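PDB 5FHK: LysR family transcriptional regulator from Vibrio vulnificus, which probably binds specific DNA sequences as a LysR-type regulator and controls transcription of virulence genes. Local coordinates for residues V155-Y160 with G164-I169. Residues are numbered along the deposited sequence; the frame is centred on the assembly and turned at random.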
# COMPACT_ATOMS: atom_id res chain seq x y z
N VAL A 155 5.34 -3.98 -13.87
CA VAL A 155 6.40 -3.97 -12.86
C VAL A 155 5.95 -4.59 -11.54
O VAL A 155 6.77 -5.14 -10.79
CB VAL A 155 6.94 -2.54 -12.65
CG1 VAL A 155 5.91 -1.67 -11.92
CG2 VAL A 155 8.25 -2.57 -11.89
N MET A 156 4.66 -4.54 -11.22
CA MET A 156 4.20 -5.08 -9.95
C MET A 156 4.04 -6.60 -9.95
O MET A 156 3.91 -7.20 -8.87
CB MET A 156 2.86 -4.45 -9.55
CG MET A 156 2.93 -3.03 -8.95
SD MET A 156 1.23 -2.46 -8.50
CE MET A 156 0.64 -3.85 -7.49
N ILE A 157 4.05 -7.25 -11.11
CA ILE A 157 3.75 -8.67 -11.17
C ILE A 157 4.74 -9.45 -12.03
O ILE A 157 4.46 -10.59 -12.43
CB ILE A 157 2.31 -8.89 -11.69
CG1 ILE A 157 2.06 -8.04 -12.93
CG2 ILE A 157 1.30 -8.59 -10.59
CD1 ILE A 157 0.75 -8.33 -13.60
N LYS A 158 5.91 -8.85 -12.31
CA LYS A 158 6.83 -9.51 -13.23
C LYS A 158 7.42 -10.78 -12.63
O LYS A 158 7.59 -11.78 -13.34
CB LYS A 158 7.94 -8.55 -13.68
CG LYS A 158 8.99 -8.19 -12.65
CD LYS A 158 10.04 -7.29 -13.32
CE LYS A 158 9.34 -6.23 -14.20
NZ LYS A 158 10.09 -4.94 -14.32
N GLU A 159 7.70 -10.79 -11.32
CA GLU A 159 8.14 -12.03 -10.68
C GLU A 159 7.03 -13.08 -10.71
O GLU A 159 7.30 -14.27 -10.92
CB GLU A 159 8.63 -11.76 -9.25
CG GLU A 159 7.58 -11.72 -8.15
CD GLU A 159 7.20 -10.29 -7.72
OE1 GLU A 159 7.14 -9.38 -8.59
OE2 GLU A 159 6.93 -10.08 -6.52
N TYR A 160 5.76 -12.66 -10.56
CA TYR A 160 4.65 -13.61 -10.68
C TYR A 160 4.56 -14.21 -12.08
O TYR A 160 4.22 -15.39 -12.24
CB TYR A 160 3.32 -12.93 -10.35
CG TYR A 160 3.17 -12.50 -8.92
CD1 TYR A 160 3.68 -11.28 -8.48
CD2 TYR A 160 2.50 -13.32 -8.01
CE1 TYR A 160 3.55 -10.90 -7.14
CE2 TYR A 160 2.36 -12.95 -6.69
CZ TYR A 160 2.88 -11.74 -6.26
OH TYR A 160 2.74 -11.41 -4.94
N GLY A 164 5.31 -18.10 -13.08
CA GLY A 164 4.12 -18.80 -13.51
C GLY A 164 2.96 -18.77 -12.53
O GLY A 164 1.94 -19.41 -12.80
N SER A 165 3.08 -18.06 -11.40
CA SER A 165 1.98 -17.98 -10.43
C SER A 165 0.84 -17.10 -10.94
O SER A 165 -0.29 -17.24 -10.47
CB SER A 165 2.47 -17.45 -9.08
OG SER A 165 3.32 -16.31 -9.22
N LEU A 166 1.12 -16.18 -11.84
CA LEU A 166 0.09 -15.50 -12.61
C LEU A 166 0.41 -15.72 -14.09
O LEU A 166 1.57 -15.89 -14.46
CB LEU A 166 0.02 -13.99 -12.28
CG LEU A 166 -0.47 -13.60 -10.89
CD1 LEU A 166 -0.18 -12.14 -10.59
CD2 LEU A 166 -2.00 -13.88 -10.71
N VAL A 167 -0.63 -15.71 -14.91
CA VAL A 167 -0.53 -15.92 -16.35
C VAL A 167 -1.04 -14.68 -17.07
O VAL A 167 -2.05 -14.09 -16.67
CB VAL A 167 -1.35 -17.16 -16.77
CG1 VAL A 167 -1.50 -17.23 -18.27
CG2 VAL A 167 -0.71 -18.45 -16.23
N ARG A 168 -0.38 -14.32 -18.17
CA ARG A 168 -0.89 -13.26 -19.04
C ARG A 168 -2.09 -13.77 -19.83
O ARG A 168 -2.04 -14.83 -20.44
CB ARG A 168 0.20 -12.79 -20.00
CG ARG A 168 -0.25 -11.80 -21.07
CD ARG A 168 0.31 -10.45 -20.79
NE ARG A 168 -0.16 -9.40 -21.69
CZ ARG A 168 0.61 -8.72 -22.53
NH1 ARG A 168 1.91 -8.98 -22.61
NH2 ARG A 168 0.10 -7.77 -23.30
N ILE A 169 -3.18 -13.02 -19.83
CA ILE A 169 -4.30 -13.41 -20.67
C ILE A 169 -4.52 -12.31 -21.69
O ILE A 169 -4.24 -11.13 -21.43
CB ILE A 169 -5.56 -13.70 -19.83
CG1 ILE A 169 -6.07 -12.45 -19.16
CG2 ILE A 169 -5.25 -14.73 -18.76
CD1 ILE A 169 -7.53 -12.26 -19.36
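The backbone O of Y160 takes up several donors from the turn that ends helix 158-163. L166 N gives Y160 O a nearly straight bond, 3.2 Å long. This N-H comes from above the carbonyl plane. G164 N to Y160 O, at 3.0 Å, is a weak, bent bond (123°). S165 OG adds a weak bond to the same Y160 O at 3.3 Å. G164 is the first residue to leave the helix, with positive phi, and the turn leads S165 and L166 back to the Y160 carbonyl.

The apolar contact centres on L166. L166 CD1 lies 3.6 Å from Y160 CB and stands oblique to the ring. The two side chains lie side by side and point the same way. I157, at the N-cap position, crosses L166 at about a right angle, with I157 CG2 3.8 Å from L166 CD1. S165 OG also approaches the ring, 3.3 Å from Y160 CD2. This OG sits between the backbone N and carbonyl carbon of S165 (chi1 45°), which brings it over to Y160.

The contact ties helix 158-163 to the turn that leads into strand 167-168, in the regulatory (LysR substrate-binding) domain. Helix 136-144 packs on I157, Y160 and L166. I157 also touches strands 68-82 and 149-153, and V167 pairs with A82 of strand 68-82.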